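Local coordinates for polyketide synthase (PDB 3QIT) that releases the finished chain in curacin A biosynthesis as a decarboxylating thioesterase, forming the terminal alkene by thioester hydrolysis, decarboxylation and sulfate elimination, at the interface of chains A and B. Residues are numbered along the deposited sequence; one frame, centred on the assembly and turned at random. Chains: chain A/B, Polyketide synthase.

Contact 1: the interface of chains A and B. Residues chain A 11, 62, 75, 79-80, 83; chain B 72, 74-75.
A:Thr80 and B:Thr74 meet through their side-chain hydroxyls. OG1 of A:Thr80 and OG1 of B:Thr74 lie 2.6 Å apart in a hydrogen bond; the structure alone does not show which hydroxyl donates. B:Thr74 carries OG1 between its backbone N and carbonyl carbon (chi1 54°), which points the hydroxyl at A:Thr80. A:Ser75 and B:Ser75 form a second pair of this kind, with 2.7 Å between their OG atoms. These serines are the same residue of the two copies, so this bond lies about the two-fold axis.

Apolar groups pack beside the hydroxyls. The other branch of B:Thr74, the methyl CG2, rests on helix 78-91 of chain A. There it touches CG of A:Leu79 and CB of A:Ala83, each at 3.8 Å. B:Met72 comes in across A:Thr80 at about a right angle, with its CE methyl 3.5 Å from CG2 of A:Thr80. Its sulfur SD sits by the rims of two rings, 3.9 Å from CE2 of A:Phe62 and 4.0 Å from CE2 of A:Phe11. A bend at the last torsion of B:Met72 (chi3 57°) turns CE away from the rings and towards the threonine. The two phenyl rings meet each other at their edges.

Further back, the 3-10 helix 73-75 of chain A holds A:Thr80. OG1 of A:Thr80 donates to the backbone O of A:Ser75 at 2.7 Å, in the carbonyl plane.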
loop_
_atom_site.group_PDB
_atom_site.type_symbol
_atom_site.label_atom_id
_atom_site.label_comp_id
_atom_site.label_asym_id
_atom_site.label_seq_id
_atom_site.Cartn_x
_atom_site.Cartn_y
_atom_site.Cartn_z
ATOM N N PHE A 11 6.899 -14.816 -3.839
ATOM C CA PHE A 11 6.331 -13.608 -4.438
ATOM C C PHE A 11 6.717 -12.389 -3.633
ATOM O O PHE A 11 6.396 -12.304 -2.463
ATOM C CB PHE A 11 4.787 -13.695 -4.504
ATOM C CG PHE A 11 4.122 -12.439 -5.015
ATOM C CD1 PHE A 11 4.407 -11.954 -6.283
ATOM C CD2 PHE A 11 3.197 -11.743 -4.224
ATOM C CE1 PHE A 11 3.798 -10.792 -6.753
ATOM C CE2 PHE A 11 2.593 -10.556 -4.707
ATOM C CZ PHE A 11 2.888 -10.108 -5.964
ATOM N N PHE A 62 -1.523 -13.165 2.508
ATOM C CA PHE A 62 -0.387 -12.748 3.377
ATOM C C PHE A 62 -0.884 -12.387 4.772
ATOM O O PHE A 62 -1.998 -11.835 4.937
ATOM C CB PHE A 62 0.383 -11.584 2.774
ATOM C CG PHE A 62 1.240 -11.973 1.598
ATOM C CD1 PHE A 62 2.174 -13.008 1.694
ATOM C CD2 PHE A 62 1.133 -11.257 0.405
ATOM C CE1 PHE A 62 2.969 -13.361 0.573
ATOM C CE2 PHE A 62 1.905 -11.584 -0.708
ATOM C CZ PHE A 62 2.848 -12.627 -0.623
ATOM N N SER A 75 2.467 -2.555 3.908
ATOM C CA SER A 75 2.313 -3.499 2.799
ATOM C C SER A 75 0.964 -4.216 2.821
ATOM O O SER A 75 0.552 -4.787 1.819
ATOM C CB SER A 75 3.448 -4.527 2.766
ATOM O OG SER A 75 4.712 -3.878 2.724
ATOM N N LEU A 79 -4.682 -3.891 -2.442
ATOM C CA LEU A 79 -3.822 -3.959 -3.639
ATOM C C LEU A 79 -2.793 -5.082 -3.537
ATOM O O LEU A 79 -2.587 -5.825 -4.495
ATOM C CB LEU A 79 -3.114 -2.624 -3.913
ATOM C CG LEU A 79 -2.227 -2.632 -5.171
ATOM C CD1 LEU A 79 -3.115 -2.761 -6.387
ATOM C CD2 LEU A 79 -1.390 -1.362 -5.286
ATOM N N THR A 80 -2.133 -5.191 -2.380
ATOM C CA THR A 80 -1.201 -6.307 -2.145
ATOM C C THR A 80 -1.894 -7.673 -2.279
ATOM O O THR A 80 -1.391 -8.559 -2.961
ATOM C CB THR A 80 -0.517 -6.159 -0.790
ATOM O OG1 THR A 80 0.360 -5.022 -0.833
ATOM C CG2 THR A 80 0.268 -7.428 -0.435
ATOM N N ALA A 83 -2.582 -8.345 -5.975
ATOM C CA ALA A 83 -1.360 -8.743 -6.671
ATOM C C ALA A 83 -0.992 -10.195 -6.321
ATOM O O ALA A 83 -0.440 -10.923 -7.149
ATOM C CB ALA A 83 -0.193 -7.805 -6.303
ATOM N N MET B 72 8.445 -6.154 -2.370
ATOM C CA MET B 72 7.092 -6.269 -2.915
ATOM C C MET B 72 6.613 -4.919 -3.427
ATOM O O MET B 72 6.418 -3.983 -2.644
ATOM C CB MET B 72 6.123 -6.815 -1.908
ATOM C CG MET B 72 4.809 -7.228 -2.621
ATOM S SD MET B 72 3.953 -8.370 -1.642
ATOM C CE MET B 72 3.791 -7.415 -0.141
ATOM N N THR B 74 3.918 -3.522 -4.411
ATOM C CA THR B 74 2.715 -2.899 -3.850
ATOM C C THR B 74 2.977 -2.136 -2.554
ATOM O O THR B 74 2.116 -1.404 -2.064
ATOM C CB THR B 74 1.585 -3.917 -3.614
ATOM O OG1 THR B 74 2.059 -4.995 -2.802
ATOM C CG2 THR B 74 1.060 -4.441 -4.930
ATOM N N SER B 75 4.179 -2.304 -2.025
ATOM C CA SER B 75 4.623 -1.600 -0.810
ATOM C C SER B 75 4.895 -0.129 -1.085
ATOM O O SER B 75 4.889 0.684 -0.151
ATOM C CB SER B 75 5.868 -2.276 -0.210
ATOM O OG SER B 75 5.573 -3.615 0.198
#

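Contact 2: the interface of chains A and B. Residues chain A 114-116, 226; chain B 141, 144-145, 148.
A:Val115, at the end of helix 104-115, packs against helix 140-151 of chain B and meets B:Leu144, B:Thr145 and B:Leu148. Apolar contacts dominate among the residues here. The two methyls of A:Val115 divide the work. CG2 reaches CD2 of B:Leu144 at 3.7 Å, the two side chains crossing at about a right angle. CG1 lies over the helix backbone, 3.8 Å from CA of B:Thr145, and also approaches CD2 of B:Leu148. With CG1 anti to the backbone N (chi1 171°), both methyls are turned to the partner helix.

A:Met226, from helix 219-229, adds a second apolar group. Its CG packs on CG2 of B:Val141 at 3.8 Å. Its chain runs on extended, and the CE methyl presses on CD2 of B:Leu144 at 3.3 Å, tighter than usual for two carbons.

Some polar groups also make packing contacts. The backbone O of A:Ser114 lies 3.4 Å from the CG1 methyl of B:Val141. OG1 of B:Thr145 touches both methyls of A:Val115. This hydroxyl is turned back to its own helix and donates to O of B:Val141 at 2.9 Å, from above the carbonyl plane. The guanidinium of A:Arg116 brings NH2 to 3.7 Å from CB of B:Leu148. CG1 of A:Val115, in the same chain, lies over one guanidinium face, towards its rim.

The patch seats this helix end on chain B and probably helps hold two thioesterase domains together as a dimer.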
loop_
_atom_site.group_PDB
_atom_site.type_symbol
_atom_site.label_atom_id
_atom_site.label_comp_id
_atom_site.label_asym_id
_atom_site.label_seq_id
_atom_site.Cartn_x
_atom_site.Cartn_y
_atom_site.Cartn_z
ATOM N N SER A 114 -12.913 -8.545 -12.562
ATOM C CA SER A 114 -13.090 -7.336 -13.378
ATOM C C SER A 114 -11.843 -7.068 -14.223
ATOM O O SER A 114 -11.925 -6.486 -15.337
ATOM C CB SER A 114 -13.427 -6.128 -12.489
ATOM O OG SER A 114 -12.271 -5.588 -11.853
ATOM N N VAL A 115 -10.701 -7.479 -13.690
ATOM C CA VAL A 115 -9.409 -7.278 -14.328
ATOM C C VAL A 115 -8.988 -8.429 -15.248
ATOM O O VAL A 115 -8.379 -8.192 -16.308
ATOM C CB VAL A 115 -8.326 -6.968 -13.255
ATOM C CG1 VAL A 115 -6.927 -6.962 -13.866
ATOM C CG2 VAL A 115 -8.628 -5.618 -12.629
ATOM N N ARG A 116 -9.337 -9.656 -14.867
ATOM C CA ARG A 116 -8.938 -10.852 -15.624
ATOM C C ARG A 116 -10.139 -11.665 -16.136
ATOM O O ARG A 116 -10.201 -12.888 -15.893
ATOM C CB ARG A 116 -8.037 -11.777 -14.782
ATOM C CG ARG A 116 -6.839 -11.092 -14.124
ATOM C CD ARG A 116 -5.825 -10.588 -15.153
ATOM N NE ARG A 116 -4.671 -9.943 -14.505
ATOM C CZ ARG A 116 -3.947 -8.959 -15.040
ATOM N NH1 ARG A 116 -4.248 -8.461 -16.243
ATOM N NH2 ARG A 116 -2.911 -8.465 -14.364
ATOM N N MET A 226 -16.826 -1.593 -10.400
ATOM C CA MET A 226 -16.472 -2.984 -10.626
ATOM C C MET A 226 -17.651 -3.926 -10.632
ATOM O O MET A 226 -17.773 -4.768 -11.526
ATOM C CB MET A 226 -15.521 -3.450 -9.543
ATOM C CG MET A 226 -14.111 -3.390 -9.977
ATOM S SD MET A 226 -13.207 -3.592 -8.464
ATOM C CE MET A 226 -11.624 -3.009 -9.010
ATOM N N VAL B 141 -11.758 0.267 -13.352
ATOM C CA VAL B 141 -11.383 -1.082 -13.819
ATOM C C VAL B 141 -10.143 -0.990 -14.720
ATOM O O VAL B 141 -9.177 -1.729 -14.536
ATOM C CB VAL B 141 -12.548 -1.799 -14.538
ATOM C CG1 VAL B 141 -12.071 -3.090 -15.186
ATOM C CG2 VAL B 141 -13.694 -2.085 -13.555
ATOM N N LEU B 144 -7.061 -0.196 -12.515
ATOM C CA LEU B 144 -6.560 -1.341 -11.771
ATOM C C LEU B 144 -5.865 -2.345 -12.696
ATOM O O LEU B 144 -4.850 -2.934 -12.327
ATOM C CB LEU B 144 -7.673 -2.026 -10.976
ATOM C CG LEU B 144 -7.234 -3.215 -10.118
ATOM C CD1 LEU B 144 -6.205 -2.759 -9.068
ATOM C CD2 LEU B 144 -8.451 -3.787 -9.451
ATOM N N THR B 145 -6.396 -2.526 -13.896
ATOM C CA THR B 145 -5.760 -3.440 -14.861
ATOM C C THR B 145 -4.345 -2.960 -15.208
ATOM O O THR B 145 -3.366 -3.725 -15.145
ATOM C CB THR B 145 -6.594 -3.593 -16.148
ATOM O OG1 THR B 145 -7.914 -4.050 -15.828
ATOM C CG2 THR B 145 -5.957 -4.605 -17.074
ATOM N N LEU B 148 -2.083 -3.492 -12.081
ATOM C CA LEU B 148 -1.714 -4.894 -11.842
ATOM C C LEU B 148 -0.720 -5.404 -12.879
ATOM O O LEU B 148 0.213 -6.148 -12.554
ATOM C CB LEU B 148 -2.946 -5.798 -11.805
ATOM C CG LEU B 148 -3.499 -6.110 -10.415
ATOM C CD1 LEU B 148 -3.880 -4.830 -9.719
ATOM C CD2 LEU B 148 -4.685 -7.059 -10.510
#

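Contact 3: the interface of chains A and B. Residues chain A 225, 228; chain B 138-141.
A:Glu225 and B:Glu138 slide past each other in opposite directions where two alpha/beta hydrolase domains meet. Their carboxylate planes are only 15° apart. The carboxylate carbon CD of A:Glu225 packs on CG of B:Glu138 at 3.5 Å, so the acid of one chain lies beside the aliphatic stem of the other. The offset probably eases repulsion between the like charges, with 4.8 Å between OE2 of A:Glu225 and OE1 of B:Glu138.

A:Glu225 is extended beyond CG and carries its carboxylate to the start of helix 140-151 of chain B. OE2 accepts a hydrogen bond from the backbone N of B:Ala140 at 3.1 Å. The N-H arrives on the syn side, 27° out of the carboxylate plane. OE1 takes the indirect route. It lies 2.7 Å from water 1, and this water is 2.8 Å from the backbone N of B:Ser139. The acid thus serves two successive backbone N-H groups. Its place at the helix start would probably favour the negative charge.

A:Lys228 comes from the opposite direction to B:Glu138. A bend at the last torsion (chi4 77°) turns NZ to B:Glu138. NZ donates to OE1 of B:Glu138 at 3.0 Å, on the syn lone pair, in a salt bridge. The methylene CE of A:Lys228 also lies against the carboxylate carbon CD of B:Glu138, 3.7 Å away.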
loop_
_atom_site.group_PDB
_atom_site.type_symbol
_atom_site.label_atom_id
_atom_site.label_comp_id
_atom_site.label_asym_id
_atom_site.label_seq_id
_atom_site.Cartn_x
_atom_site.Cartn_y
_atom_site.Cartn_z
ATOM N N GLU A 225 -18.211 0.624 -9.441
ATOM C CA GLU A 225 -17.908 0.505 -10.866
ATOM C C GLU A 225 -17.668 -0.948 -11.209
ATOM O O GLU A 225 -18.207 -1.467 -12.177
ATOM C CB GLU A 225 -16.649 1.301 -11.242
ATOM C CG GLU A 225 -16.804 2.800 -11.204
ATOM C CD GLU A 225 -15.576 3.539 -11.713
ATOM O OE1 GLU A 225 -15.187 4.564 -11.101
ATOM O OE2 GLU A 225 -15.008 3.108 -12.740
ATOM N N LYS A 228 -20.814 -3.461 -11.259
ATOM C CA LYS A 228 -21.608 -3.388 -12.501
ATOM C C LYS A 228 -20.879 -3.803 -13.789
ATOM O O LYS A 228 -21.524 -4.180 -14.764
ATOM C CB LYS A 228 -22.366 -2.052 -12.635
ATOM C CG LYS A 228 -21.551 -0.799 -12.813
ATOM C CD LYS A 228 -22.515 0.358 -13.136
ATOM C CE LYS A 228 -21.836 1.531 -13.803
ATOM N NZ LYS A 228 -21.555 1.292 -15.245
ATOM N N GLU B 138 -16.016 6.644 -15.744
ATOM C CA GLU B 138 -15.589 5.433 -15.053
ATOM C C GLU B 138 -14.349 4.863 -15.741
ATOM O O GLU B 138 -14.383 4.511 -16.922
ATOM C CB GLU B 138 -16.735 4.414 -14.969
ATOM C CG GLU B 138 -17.827 4.873 -13.991
ATOM C CD GLU B 138 -19.130 4.106 -14.116
ATOM O OE1 GLU B 138 -19.259 3.263 -15.026
ATOM O OE2 GLU B 138 -20.026 4.343 -13.275
ATOM N N SER B 139 -13.241 4.835 -15.005
ATOM C CA SER B 139 -12.002 4.275 -15.551
ATOM C C SER B 139 -11.308 3.397 -14.512
ATOM O O SER B 139 -10.171 2.997 -14.703
ATOM C CB SER B 139 -11.062 5.386 -16.055
ATOM O OG SER B 139 -10.623 6.196 -14.982
ATOM N N ALA B 140 -12.006 3.077 -13.426
ATOM C CA ALA B 140 -11.345 2.433 -12.293
ATOM C C ALA B 140 -10.948 0.978 -12.564
ATOM O O ALA B 140 -9.907 0.528 -12.071
ATOM C CB ALA B 140 -12.167 2.544 -11.043
ATOM N N VAL B 141 -11.758 0.267 -13.352
ATOM C CA VAL B 141 -11.383 -1.082 -13.819
ATOM C C VAL B 141 -10.143 -0.990 -14.720
ATOM O O VAL B 141 -9.177 -1.729 -14.536
ATOM C CB VAL B 141 -12.548 -1.799 -14.538
ATOM C CG1 VAL B 141 -12.071 -3.090 -15.186
ATOM C CG2 VAL B 141 -13.694 -2.085 -13.555
HETATM O O HOH W 1 -13.309 6.057 -12.433
#

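Contact 2 and contact 3 are neighbours, with centres of their C-alpha atoms about 9 Å apart. They share B:Val141, and helices 219-229 of chain A and 140-151 of chain B contribute to both. The C-alpha centre of contact 1 is about 16 Å from that of contact 2 and about 22 Å from that of contact 3. It uses other elements, chiefly the 3-10 helix 73-75 and helix 78-91. The symmetry gives each contact a twin with the chains exchanged. Contact 1 is mixed, contact 2 mainly apolar, contact 3 polar and charged. Together they would fix how the two domains sit if this dimer is the biological one.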